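Long-range contacts in sefir domain protein (Bacillus cereus F65185, PDB 5Y8E), which probably acts in signalling through a SEFIR domain, a member of the STIR domain clan, by associating with other SEFIR domains: residues C65-C70 against Y112-D116; I6-W10 against T84-T88; V19-N24 against L36-H40; I101-L105 against F122-Y128. All coordinates share one frame. Where two conformers were deposited one is given. Residues are numbered along the deposited sequence.

Interaction 1 of 4, residues C65-C70 against Y112-D116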
loop_
_atom_site.group_PDB
_atom_site.type_symbol
_atom_site.label_atom_id
_atom_site.label_comp_id
_atom_site.label_asym_id
_atom_site.label_seq_id
_atom_site.Cartn_x
_atom_site.Cartn_y
_atom_site.Cartn_z
ATOM N N CYS A 65 -4.856 -3.663 1.599
ATOM C CA CYS A 65 -6.205 -3.499 2.098
ATOM C C CYS A 65 -6.867 -4.823 2.418
ATOM O O CYS A 65 -7.657 -5.340 1.626
ATOM C CB CYS A 65 -7.030 -2.726 1.080
ATOM S SG CYS A 65 -6.523 -1.007 0.883
ATOM N N ASP A 66 -6.535 -5.386 3.574
ATOM C CA ASP A 66 -7.363 -6.453 4.116
ATOM C C ASP A 66 -8.500 -5.816 4.912
ATOM O O ASP A 66 -8.563 -4.585 5.037
ATOM C CB ASP A 66 -6.542 -7.465 4.936
ATOM C CG ASP A 66 -5.842 -6.845 6.145
ATOM O OD1 ASP A 66 -5.723 -5.600 6.240
ATOM O OD2 ASP A 66 -5.379 -7.628 7.002
ATOM N N LYS A 67 -9.405 -6.638 5.430
ATOM C CA LYS A 67 -10.569 -6.118 6.146
ATOM C C LYS A 67 -10.143 -5.259 7.335
ATOM O O LYS A 67 -10.708 -4.189 7.581
ATOM C CB LYS A 67 -11.468 -7.264 6.609
ATOM C CG LYS A 67 -12.628 -6.826 7.487
ATOM C CD LYS A 67 -13.624 -7.952 7.693
ATOM C CE LYS A 67 -14.830 -7.775 6.781
ATOM N NZ LYS A 67 -15.745 -8.959 6.776
ATOM N N ASP A 68 -9.126 -5.729 8.050
ATOM C CA ASP A 68 -8.636 -5.047 9.243
ATOM C C ASP A 68 -8.140 -3.638 8.935
ATOM O O ASP A 68 -8.487 -2.685 9.634
ATOM C CB ASP A 68 -7.515 -5.863 9.891
ATOM C CG ASP A 68 -6.993 -5.229 11.166
ATOM O OD1 ASP A 68 -7.757 -5.177 12.156
ATOM O OD2 ASP A 68 -5.820 -4.791 11.180
ATOM N N TYR A 69 -7.327 -3.509 7.894
ATOM C CA TYR A 69 -6.757 -2.215 7.538
ATOM C C TYR A 69 -7.879 -1.238 7.230
ATOM O O TYR A 69 -7.889 -0.107 7.706
ATOM C CB TYR A 69 -5.854 -2.366 6.314
ATOM C CG TYR A 69 -5.037 -1.138 5.971
ATOM C CD1 TYR A 69 -5.588 -0.097 5.233
ATOM C CD2 TYR A 69 -3.711 -1.027 6.374
ATOM C CE1 TYR A 69 -4.845 1.024 4.910
ATOM C CE2 TYR A 69 -2.953 0.093 6.055
ATOM C CZ TYR A 69 -3.530 1.111 5.323
ATOM O OH TYR A 69 -2.793 2.225 4.998
ATOM N N CYS A 70 -8.841 -1.698 6.443
ATOM C CA CYS A 70 -9.953 -0.871 5.974
ATOM C C CYS A 70 -10.842 -0.407 7.124
ATOM O O CYS A 70 -11.243 0.756 7.197
ATOM C CB CYS A 70 -10.782 -1.667 4.954
ATOM S SG CYS A 70 -12.139 -0.768 4.150
ATOM N N TYR A 112 -14.492 -4.152 -3.121
ATOM C CA TYR A 112 -13.140 -4.243 -2.585
ATOM C C TYR A 112 -13.004 -3.585 -1.222
ATOM O O TYR A 112 -13.654 -2.575 -0.929
ATOM C CB TYR A 112 -12.148 -3.591 -3.551
ATOM C CG TYR A 112 -11.927 -4.380 -4.817
ATOM C CD1 TYR A 112 -11.989 -5.766 -4.809
ATOM C CD2 TYR A 112 -11.661 -3.738 -6.021
ATOM C CE1 TYR A 112 -11.792 -6.489 -5.954
ATOM C CE2 TYR A 112 -11.460 -4.454 -7.176
ATOM C CZ TYR A 112 -11.528 -5.832 -7.135
ATOM O OH TYR A 112 -11.333 -6.569 -8.281
ATOM N N PHE A 113 -12.155 -4.173 -0.388
ATOM C CA PHE A 113 -11.731 -3.517 0.832
ATOM C C PHE A 113 -10.896 -2.322 0.419
ATOM O O PHE A 113 -9.776 -2.463 -0.068
ATOM C CB PHE A 113 -10.932 -4.472 1.713
ATOM C CG PHE A 113 -11.749 -5.606 2.263
ATOM C CD1 PHE A 113 -12.934 -5.359 2.942
ATOM C CD2 PHE A 113 -11.340 -6.920 2.086
ATOM C CE1 PHE A 113 -13.689 -6.401 3.446
ATOM C CE2 PHE A 113 -12.091 -7.964 2.585
ATOM C CZ PHE A 113 -13.267 -7.704 3.263
ATOM N N LEU A 114 -11.503 -1.153 0.556
ATOM C CA LEU A 114 -10.864 0.114 0.248
ATOM C C LEU A 114 -11.371 1.090 1.296
ATOM O O LEU A 114 -12.571 1.121 1.577
ATOM C CB LEU A 114 -11.278 0.579 -1.149
ATOM C CG LEU A 114 -10.308 1.400 -1.997
ATOM C CD1 LEU A 114 -8.979 0.688 -2.085
ATOM C CD2 LEU A 114 -10.875 1.606 -3.382
ATOM N N PRO A 115 -10.463 1.877 1.896
ATOM C CA PRO A 115 -10.948 2.849 2.884
ATOM C C PRO A 115 -11.919 3.835 2.243
ATOM O O PRO A 115 -11.764 4.120 1.051
ATOM C CB PRO A 115 -9.666 3.558 3.322
ATOM C CG PRO A 115 -8.599 2.528 3.133
ATOM C CD PRO A 115 -8.991 1.815 1.861
ATOM N N ASP A 116 -12.895 4.320 3.015
ATOM C CA ASP A 116 -13.976 5.181 2.517
ATOM C C ASP A 116 -13.473 6.427 1.798
ATOM O O ASP A 116 -14.099 6.914 0.850
ATOM C CB ASP A 116 -14.862 5.657 3.677
ATOM C CG ASP A 116 -15.691 4.549 4.290
ATOM O OD1 ASP A 116 -16.055 3.593 3.570
ATOM O OD2 ASP A 116 -15.989 4.648 5.502
#
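Phe113 makes the largest contribution from the loop that follows strand 111-112, with 115 Å² of its surface covered by residues 65-70. Its CA lies 5.7 Å from the CA of Cys65, and its carbonyl O comes within 3.0 Å of Cys65 CB. The ring lies against the start of helix 67-75: Lys67 CB sits 4.0 Å from the ring centroid and 19° off the normal, a CH-pi contact over one face. Farther along the same lysine, Lys67 CE reaches Phe113 CE1 at 3.8 Å, while its ammonium group forms a salt bridge with Glu108. At Leu114 the CA-to-CB bond turns away, yet the residue still meets both cysteines, with Leu114 CD1 4.2 Å from Cys65 SG and Leu114 O 3.2 Å from Cys70 SG. Pro115 follows, its CA 4.9 Å from that of Cys70; Pro115 CD is 3.9 Å from Cys65 SG, and Pro115 CG meets the edge of the Tyr69 ring, 4.4 Å from Tyr69 CE1. The helix start is itself capped, since Tyr69 N donates to Asp66 OD1 at 3.1 Å (153°), and Asp66 OD2 is hydrogen-bonded to Ser11. The whole is a buried, mainly apolar join in an alpha/beta domain of the SEFIR family: a loop packed against the turn from strand 60-65 into an N-capped helix.

Interaction 2 of 4, residues I6-W10 against T84-T88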
loop_
_atom_site.group_PDB
_atom_site.type_symbol
_atom_site.label_atom_id
_atom_site.label_comp_id
_atom_site.label_asym_id
_atom_site.label_seq_id
_atom_site.Cartn_x
_atom_site.Cartn_y
_atom_site.Cartn_z
ATOM N N ILE A 6 5.479 -0.162 1.655
ATOM C CA ILE A 6 4.309 -0.994 1.894
ATOM C C ILE A 6 3.626 -0.566 3.184
ATOM O O ILE A 6 4.187 -0.697 4.278
ATOM C CB ILE A 6 4.664 -2.498 1.936
ATOM C CG1 ILE A 6 5.342 -2.916 0.630
ATOM C CG2 ILE A 6 3.414 -3.342 2.221
ATOM C CD1 ILE A 6 5.725 -4.413 0.564
ATOM N N SER A 7 2.422 -0.022 3.038
ATOM C CA SER A 7 1.602 0.366 4.174
ATOM C C SER A 7 0.651 -0.781 4.480
ATOM O O SER A 7 -0.105 -1.224 3.607
ATOM C CB SER A 7 0.821 1.642 3.845
ATOM O OG SER A 7 -0.022 2.040 4.917
ATOM N N TYR A 8 0.695 -1.279 5.713
ATOM C CA TYR A 8 -0.145 -2.414 6.084
ATOM C C TYR A 8 -0.405 -2.438 7.576
ATOM O O TYR A 8 0.252 -1.735 8.344
ATOM C CB TYR A 8 0.478 -3.747 5.621
ATOM C CG TYR A 8 1.726 -4.182 6.374
ATOM C CD1 TYR A 8 2.924 -3.497 6.219
ATOM C CD2 TYR A 8 1.713 -5.303 7.199
ATOM C CE1 TYR A 8 4.066 -3.889 6.884
ATOM C CE2 TYR A 8 2.863 -5.714 7.869
ATOM C CZ TYR A 8 4.031 -4.993 7.702
ATOM O OH TYR A 8 5.183 -5.363 8.354
ATOM N N SER A 9 -1.381 -3.232 7.988
ATOM C CA SER A 9 -1.675 -3.383 9.409
ATOM C C SER A 9 -1.165 -4.744 9.867
ATOM O O SER A 9 -1.162 -5.697 9.087
ATOM C CB SER A 9 -3.182 -3.289 9.646
ATOM O OG SER A 9 -3.485 -3.506 11.011
ATOM N N TRP A 10 -0.731 -4.846 11.118
ATOM C CA TRP A 10 -0.268 -6.129 11.645
ATOM C C TRP A 10 -1.460 -6.968 12.119
ATOM O O TRP A 10 -1.588 -7.279 13.305
ATOM C CB TRP A 10 0.731 -5.918 12.787
ATOM C CG TRP A 10 2.118 -5.497 12.334
ATOM C CD1 TRP A 10 2.455 -4.884 11.158
ATOM C CD2 TRP A 10 3.348 -5.682 13.055
ATOM N NE1 TRP A 10 3.817 -4.655 11.115
ATOM C CE2 TRP A 10 4.385 -5.141 12.266
ATOM C CE3 TRP A 10 3.668 -6.237 14.299
ATOM C CZ2 TRP A 10 5.724 -5.151 12.679
ATOM C CZ3 TRP A 10 4.997 -6.243 14.710
ATOM C CH2 TRP A 10 6.007 -5.705 13.901
ATOM N N THR A 84 -0.050 4.995 15.223
ATOM C CA THR A 84 -0.914 4.752 14.092
ATOM C C THR A 84 -0.078 4.306 12.833
ATOM O O THR A 84 0.873 4.943 12.483
ATOM C CB THR A 84 -1.725 6.020 13.840
ATOM O OG1 THR A 84 -2.539 6.309 14.982
ATOM C CG2 THR A 84 -2.580 5.912 12.623
ATOM N N MET A 85 -0.464 3.211 12.189
ATOM C CA MET A 85 0.260 2.729 11.031
ATOM C C MET A 85 -0.629 2.629 9.758
ATOM O O MET A 85 -0.215 2.113 8.770
ATOM C CB MET A 85 0.953 1.396 11.312
ATOM C CG MET A 85 0.055 0.213 11.333
ATOM S SD MET A 85 0.840 -1.264 12.221
ATOM C CE MET A 85 2.291 -1.399 11.327
ATOM N N ILE A 86 -1.835 3.162 9.831
ATOM C CA ILE A 86 -2.811 3.085 8.793
ATOM C C ILE A 86 -3.004 4.500 8.172
ATOM O O ILE A 86 -3.162 5.438 8.860
ATOM C CB ILE A 86 -4.151 2.530 9.393
ATOM C CG1 ILE A 86 -3.892 1.067 9.818
ATOM C CG2 ILE A 86 -5.233 2.631 8.478
ATOM C CD1 ILE A 86 -4.959 0.422 10.449
ATOM N N ILE A 87 -2.974 4.565 6.866
ATOM C CA ILE A 87 -3.105 5.809 6.171
ATOM C C ILE A 87 -4.371 6.565 6.613
ATOM O O ILE A 87 -5.424 6.029 6.651
ATOM C CB ILE A 87 -3.082 5.587 4.664
ATOM C CG1 ILE A 87 -1.696 5.194 4.209
ATOM C CG2 ILE A 87 -3.460 6.787 3.921
ATOM C CD1 ILE A 87 -1.655 4.715 2.831
ATOM N N THR A 88 -4.187 7.855 6.873
ATOM C CA THR A 88 -5.291 8.745 7.251
ATOM C C THR A 88 -5.790 9.629 6.094
ATOM O O THR A 88 -5.073 9.876 5.196
ATOM C CB THR A 88 -4.806 9.760 8.351
ATOM O OG1 THR A 88 -3.754 10.505 7.817
ATOM C CG2 THR A 88 -4.314 9.040 9.567
HETATM O O HOH W 1 1.702 2.676 6.873
HETATM O O HOH W 2 2.299 0.194 7.734
#
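A buried junction where the loop after strand 3-7 meets the loop leading into helix 89-93 is held by a Met-aromatic contact and two bridging waters. Met85 supplies most of the loop's share, 89 Å² of its surface being covered. Its SD lies 4.6 Å from the centroid of the five-membered ring of Trp10, 32° off the normal and so oblique, while Met85 CE approaches Trp10 CD1 to 3.5 Å. On the way there the side chain passes the backbone of the other loop, with Met85 CG 3.6 Å from Tyr8 O and Met85 SD 4.3 Å from Ser9 CA. Trp10 NE1 is hydrogen-bonded to Asp37 OD2. Strand 3-7 is a parallel strand of the SEFIR domain's sheet, flanked by strands 33-35 and 60-65, so this loop leaves the carboxyl end of a strand, as beta-alpha loops do in such folds. Polar linkage across the gap is indirect. Water 1 lies 2.7 Å from Ser7 OG and donates to Met85 O at 2.8 Å; water 2 accepts from Tyr8 N at 3.0 Å and donates weakly to Met85 O at 3.3 Å. Elsewhere along the contact the isoleucines touch the serines: Ile87 CG1 is 3.6 Å from Ser7 OG, and Ile86 CD1 is 4.2 Å from Ser9 CB. Tyr69 joins both sides, its hydroxyl being hydrogen-bonded to Ser7 OG and Ile87 N.

Interaction 3 of 4, residues V19-N24 against L36-H40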
loop_
_atom_site.group_PDB
_atom_site.type_symbol
_atom_site.label_atom_id
_atom_site.label_comp_id
_atom_site.label_asym_id
_atom_site.label_seq_id
_atom_site.Cartn_x
_atom_site.Cartn_y
_atom_site.Cartn_z
ATOM N N VAL A 19 2.863 -10.251 3.830
ATOM C CA VAL A 19 3.445 -8.977 3.430
ATOM C C VAL A 19 4.971 -9.091 3.312
ATOM O O VAL A 19 5.565 -8.582 2.358
ATOM C CB VAL A 19 3.040 -7.847 4.400
ATOM C CG1 VAL A 19 3.802 -6.557 4.086
ATOM C CG2 VAL A 19 1.529 -7.593 4.316
ATOM N N LEU A 20 5.602 -9.750 4.280
ATOM C CA LEU A 20 7.042 -9.993 4.229
ATOM C C LEU A 20 7.442 -10.785 2.975
ATOM O O LEU A 20 8.427 -10.446 2.303
ATOM C CB LEU A 20 7.512 -10.718 5.493
ATOM C CG LEU A 20 9.008 -11.033 5.572
ATOM C CD1 LEU A 20 9.833 -9.749 5.614
ATOM C CD2 LEU A 20 9.331 -11.917 6.776
ATOM N N ASP A 21 6.682 -11.832 2.658
ATOM C CA ASP A 21 6.944 -12.630 1.461
ATOM C C ASP A 21 6.832 -11.768 0.204
ATOM O O ASP A 21 7.623 -11.913 -0.731
ATOM C CB ASP A 21 5.959 -13.808 1.354
ATOM C CG ASP A 21 6.221 -14.908 2.364
ATOM O OD1 ASP A 21 7.294 -14.927 3.003
ATOM O OD2 ASP A 21 5.331 -15.775 2.516
ATOM N N LEU A 22 5.846 -10.875 0.185
ATOM C CA LEU A 22 5.644 -9.970 -0.953
ATOM C C LEU A 22 6.806 -8.994 -1.087
ATOM O O LEU A 22 7.303 -8.755 -2.189
ATOM C CB LEU A 22 4.331 -9.198 -0.807
ATOM C CG LEU A 22 4.005 -8.330 -2.025
ATOM C CD1 LEU A 22 3.721 -9.232 -3.229
ATOM C CD2 LEU A 22 2.836 -7.421 -1.734
ATOM N N ALA A 23 7.263 -8.451 0.019
ATOM C CA ALA A 23 8.380 -7.543 0.012
ATOM C C ALA A 23 9.650 -8.193 -0.573
ATOM O O ALA A 23 10.333 -7.671 -1.383
ATOM C CB ALA A 23 8.643 -7.059 1.414
ATOM N N ASN A 24 9.885 -9.417 -0.126
ATOM C CA ASN A 24 11.056 -10.141 -0.583
ATOM C C ASN A 24 10.927 -10.413 -2.061
ATOM O O ASN A 24 11.836 -10.284 -2.778
ATOM C CB ASN A 24 11.281 -11.412 0.200
ATOM C CG ASN A 24 12.104 -11.177 1.448
ATOM O OD1 ASN A 24 13.186 -10.741 1.388
ATOM N ND2 ASN A 24 11.546 -11.429 2.545
ATOM N N LEU A 36 10.213 -1.315 4.130
ATOM C CA LEU A 36 9.382 -2.152 5.000
ATOM C C LEU A 36 9.733 -1.907 6.463
ATOM O O LEU A 36 10.912 -1.928 6.835
ATOM C CB LEU A 36 9.582 -3.638 4.657
ATOM C CG LEU A 36 8.690 -4.635 5.403
ATOM C CD1 LEU A 36 7.213 -4.420 5.048
ATOM C CD2 LEU A 36 9.124 -6.068 5.103
ATOM N N ASP A 37 8.712 -1.691 7.293
ATOM C CA ASP A 37 8.921 -1.380 8.711
ATOM C C ASP A 37 9.838 -2.364 9.446
ATOM O O ASP A 37 10.713 -1.962 10.215
ATOM C CB ASP A 37 7.574 -1.228 9.443
ATOM C CG ASP A 37 6.677 -2.464 9.323
ATOM O OD1 ASP A 37 7.026 -3.441 8.620
ATOM O OD2 ASP A 37 5.586 -2.447 9.937
ATOM N N ARG A 38 9.666 -3.651 9.188
ATOM C CA ARG A 38 10.426 -4.643 9.942
ATOM C C ARG A 38 11.908 -4.685 9.593
ATOM O O ARG A 38 12.742 -5.006 10.443
ATOM C CB ARG A 38 9.767 -6.004 9.830
ATOM C CG ARG A 38 8.357 -5.965 10.382
ATOM C CD ARG A 38 7.629 -7.243 10.106
ATOM N NE ARG A 38 8.229 -8.365 10.812
ATOM C CZ ARG A 38 7.923 -9.629 10.556
ATOM N NH1 ARG A 38 7.045 -9.901 9.604
ATOM N NH2 ARG A 38 8.499 -10.615 11.235
ATOM N N TRP A 39 12.235 -4.308 8.361
ATOM C CA TRP A 39 13.627 -4.236 7.933
ATOM C C TRP A 39 14.314 -3.018 8.540
ATOM O O TRP A 39 15.542 -2.955 8.601
ATOM C CB TRP A 39 13.727 -4.198 6.405
ATOM C CG TRP A 39 13.403 -5.524 5.760
ATOM C CD1 TRP A 39 13.398 -6.755 6.366
ATOM C CD2 TRP A 39 13.030 -5.747 4.393
ATOM N NE1 TRP A 39 13.053 -7.727 5.451
ATOM C CE2 TRP A 39 12.821 -7.134 4.236
ATOM C CE3 TRP A 39 12.865 -4.912 3.286
ATOM C CZ2 TRP A 39 12.443 -7.699 3.010
ATOM C CZ3 TRP A 39 12.492 -5.472 2.076
ATOM C CH2 TRP A 39 12.284 -6.851 1.946
ATOM N N HIS A 40 13.505 -2.066 8.996
ATOM C CA HIS A 40 13.997 -0.858 9.648
ATOM C C HIS A 40 13.853 -0.921 11.163
ATOM O O HIS A 40 14.262 0.006 11.866
ATOM C CB HIS A 40 13.266 0.373 9.104
ATOM C CG HIS A 40 13.675 0.749 7.714
ATOM N ND1 HIS A 40 14.614 1.721 7.450
ATOM C CD2 HIS A 40 13.276 0.273 6.510
ATOM C CE1 HIS A 40 14.778 1.829 6.141
ATOM N NE2 HIS A 40 13.975 0.964 5.549
HETATM O O HOH W 3 13.296 -10.736 5.233
#
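Val19 begins the contact from the inner side of helix 13-29, its CG1 lying 4.1 Å from Leu36 CD1, and its side chain also touches Ile6 of strand 3-7. One residue on, Leu20 is the most heavily covered on the helix, at 66 Å². Its CA-to-CB bond points sideways, but the branch atoms spread over three partners: Leu20 CD1 is 3.8 Å from Leu36 CD2 and 3.8 Å from Trp39 NE1, while Leu20 CD2 is 4.2 Å from Arg38 NH1. Ala23, one turn beyond Val19, is bound to it by the helical bond from Ala23 N to Val19 O (2.9 Å). Its methyl points at the other segment, and CB reaches Leu36 CD2 at 3.8 Å and Trp39 CH2 at 3.7 Å, so the small side chain lets the leucine and the indole approach the helix together. Asn24 ends the row at the exposed side, with OD1 3.5 Å from Trp39 CZ2. Water 3 joins the same two residues, accepting from Asn24 ND2 at 3.3 Å and from Trp39 NE1 at 3.0 Å. Residues 37-39 have helical phi/psi angles without regular helical bonding, a turn that brings Arg38 and Trp39 round to the helix. The arrangement belongs to a beta-alpha-beta unit, strand 3-7, helix 13-29 and parallel strand 33-35, in which the helix packs on the turn leaving the second strand.

Interaction 4 of 4, residues I101-L105 against F122-Y128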
loop_
_atom_site.group_PDB
_atom_site.type_symbol
_atom_site.label_atom_id
_atom_site.label_comp_id
_atom_site.label_asym_id
_atom_site.label_seq_id
_atom_site.Cartn_x
_atom_site.Cartn_y
_atom_site.Cartn_z
ATOM N N ILE A 101 -1.006 2.418 -4.781
ATOM C CA ILE A 101 -1.497 1.198 -5.417
ATOM C C ILE A 101 -2.183 0.350 -4.352
ATOM O O ILE A 101 -1.534 -0.421 -3.630
ATOM C CB ILE A 101 -0.368 0.385 -6.070
ATOM C CG1 ILE A 101 0.401 1.235 -7.079
ATOM C CG2 ILE A 101 -0.922 -0.894 -6.739
ATOM C CD1 ILE A 101 1.647 0.540 -7.630
ATOM N N PRO A 102 -3.503 0.506 -4.225
ATOM C CA PRO A 102 -4.236 -0.283 -3.234
ATOM C C PRO A 102 -4.367 -1.718 -3.713
ATOM O O PRO A 102 -4.691 -1.935 -4.881
ATOM C CB PRO A 102 -5.612 0.393 -3.201
ATOM C CG PRO A 102 -5.382 1.776 -3.775
ATOM C CD PRO A 102 -4.349 1.542 -4.836
ATOM N N ILE A 103 -4.093 -2.676 -2.833
ATOM C CA ILE A 103 -4.296 -4.090 -3.139
ATOM C C ILE A 103 -5.373 -4.613 -2.201
ATOM O O ILE A 103 -5.176 -4.651 -0.981
ATOM C CB ILE A 103 -3.007 -4.904 -2.934
ATOM C CG1 ILE A 103 -1.839 -4.302 -3.726
ATOM C CG2 ILE A 103 -3.225 -6.368 -3.333
ATOM C CD1 ILE A 103 -0.481 -4.961 -3.412
ATOM N N SER A 104 -6.515 -5.004 -2.758
ATOM C CA SER A 104 -7.619 -5.519 -1.947
ATOM C C SER A 104 -7.489 -7.019 -1.734
ATOM O O SER A 104 -7.438 -7.799 -2.694
ATOM C CB SER A 104 -8.973 -5.199 -2.590
ATOM O OG SER A 104 -10.044 -5.552 -1.727
ATOM N N LEU A 105 -7.419 -7.422 -0.470
ATOM C CA LEU A 105 -7.330 -8.833 -0.128
ATOM C C LEU A 105 -8.725 -9.293 0.246
ATOM O O LEU A 105 -9.129 -9.200 1.402
ATOM C CB LEU A 105 -6.368 -9.051 1.041
ATOM C CG LEU A 105 -4.949 -8.527 0.815
ATOM C CD1 LEU A 105 -4.033 -8.978 1.945
ATOM C CD2 LEU A 105 -4.414 -8.986 -0.528
ATOM N N PHE A 122 -10.423 2.574 -7.368
ATOM C CA PHE A 122 -9.612 1.541 -7.985
ATOM C C PHE A 122 -8.690 0.876 -6.978
ATOM O O PHE A 122 -8.267 1.476 -5.984
ATOM C CB PHE A 122 -8.834 2.089 -9.186
ATOM C CG PHE A 122 -7.412 2.469 -8.878
ATOM C CD1 PHE A 122 -6.360 1.719 -9.385
ATOM C CD2 PHE A 122 -7.125 3.583 -8.101
ATOM C CE1 PHE A 122 -5.046 2.064 -9.117
ATOM C CE2 PHE A 122 -5.813 3.937 -7.826
ATOM C CZ PHE A 122 -4.770 3.177 -8.337
ATOM N N ALA A 123 -8.401 -0.386 -7.249
ATOM C CA ALA A 123 -7.555 -1.188 -6.398
ATOM C C ALA A 123 -7.202 -2.379 -7.246
ATOM O O ALA A 123 -7.948 -2.721 -8.164
ATOM C CB ALA A 123 -8.320 -1.634 -5.169
ATOM N N LEU A 124 -6.068 -2.999 -6.956
ATOM C CA LEU A 124 -5.768 -4.302 -7.533
ATOM C C LEU A 124 -6.474 -5.335 -6.680
ATOM O O LEU A 124 -6.123 -5.529 -5.514
ATOM C CB LEU A 124 -4.263 -4.558 -7.545
ATOM C CG LEU A 124 -3.800 -5.962 -7.960
ATOM C CD1 LEU A 124 -4.276 -6.266 -9.357
ATOM C CD2 LEU A 124 -2.286 -6.066 -7.878
ATOM N N GLY A 125 -7.492 -5.973 -7.248
ATOM C CA GLY A 125 -8.181 -7.051 -6.564
ATOM C C GLY A 125 -7.322 -8.299 -6.612
ATOM O O GLY A 125 -7.191 -8.927 -7.663
ATOM N N TRP A 126 -6.719 -8.655 -5.485
ATOM C CA TRP A 126 -5.834 -9.814 -5.442
ATOM C C TRP A 126 -6.584 -11.110 -5.735
ATOM O O TRP A 126 -7.618 -11.403 -5.132
ATOM C CB TRP A 126 -5.121 -9.892 -4.092
ATOM C CG TRP A 126 -3.920 -10.791 -4.096
ATOM C CD1 TRP A 126 -3.832 -12.053 -3.575
ATOM C CD2 TRP A 126 -2.632 -10.492 -4.647
ATOM N NE1 TRP A 126 -2.565 -12.557 -3.774
ATOM C CE2 TRP A 126 -1.810 -11.616 -4.424
ATOM C CE3 TRP A 126 -2.095 -9.377 -5.302
ATOM C CZ2 TRP A 126 -0.475 -11.657 -4.840
ATOM C CZ3 TRP A 126 -0.771 -9.417 -5.711
ATOM C CH2 TRP A 126 0.022 -10.549 -5.479
ATOM N N ASN A 127 -6.071 -11.878 -6.686
ATOM C CA ASN A 127 -6.693 -13.145 -7.039
ATOM C C ASN A 127 -5.868 -14.295 -6.476
ATOM O O ASN A 127 -4.827 -14.660 -7.034
ATOM C CB ASN A 127 -6.842 -13.269 -8.557
ATOM C CG ASN A 127 -7.652 -14.487 -8.966
ATOM O OD1 ASN A 127 -7.991 -15.324 -8.129
ATOM N ND2 ASN A 127 -7.962 -14.595 -10.251
ATOM N N TYR A 128 -6.339 -14.867 -5.372
ATOM C CA TYR A 128 -5.618 -15.963 -4.728
ATOM C C TYR A 128 -5.592 -17.227 -5.582
ATOM O O TYR A 128 -4.782 -18.120 -5.340
ATOM C CB TYR A 128 -6.207 -16.269 -3.349
ATOM C CG TYR A 128 -5.942 -15.200 -2.310
ATOM C CD1 TYR A 128 -4.708 -15.113 -1.672
ATOM C CD2 TYR A 128 -6.928 -14.283 -1.960
ATOM C CE1 TYR A 128 -4.463 -14.146 -0.714
ATOM C CE2 TYR A 128 -6.691 -13.308 -1.005
ATOM C CZ TYR A 128 -5.461 -13.247 -0.385
ATOM O OH TYR A 128 -5.215 -12.285 0.571
HETATM O O HOH W 4 -9.115 -10.416 -3.358
#
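Trp126 overlaps two residues of strand 100-108, its CA-to-CB bond pointing toward residues 101-105: Ile103 CG2 is 3.8 Å from Trp126 CE3, and Leu105 CD2 is 3.7 Å from Trp126 CB. The backbones run in parallel register, with bridges pairing Ile103 with Leu124 (CA-CA 4.6 Å) and Ser104 with Gly125 (4.9 Å). Three hydrogen bonds define the ladder: Leu124 N to Pro102 O at 2.7 Å (161°), Ser104 N to Leu124 O at 2.8 Å (150°) and Trp126 N to Ser104 O at 3.0 Å (156°). Leu124 thus bonds through both its N and O to the residues flanking Ile103, the alternation expected of parallel strands, and Ile103 CA adds a CA-H...O contact to Leu124 O at 3.3 Å. Water 4 adds a further bridge, donating to Ser104 O at 3.2 Å and to Trp126 O at 2.5 Å. Apolar contacts close the two ends. Pro102 CD meets Phe122 CZ at 3.9 Å and Pro102 CB meets Ala123 CB at 3.9 Å, while at the far end Leu105 CD2 lies 4.4 Å from Tyr128 CZ. Strand 124-125 pairs with strand 100-108, which is also parallel to strand 60-65; helix 131-143 covers the face bearing Leu124, touching it through Glu137 and Leu138, and the Trp126 ring meets Trp18 of helix 13-29 edge-to-face.

Overall arrangement
The four contacts form a chain through one SEFIR domain. Interactions 1 and 4, centres about 10 Å apart, are joined by sheet bonding: Cys65 N lies 2.8 Å from Ile103 O, and Cys65 O lies 3.0 Å from Leu105 N. Interaction 1 meets interaction 2, about 11 Å away between centres, through Asp68 OD2 to Ser9 OG (2.7 Å) and Tyr69 OH to Ser7 OG (2.8 Å). Interaction 2 in turn meets interaction 3 at Asp37, whose OD1 is 2.7 Å from Tyr8 OH and whose OD2 is 3.1 Å from Trp10 NE1. Interactions 1 and 3, with centres about 20 Å apart, do not touch.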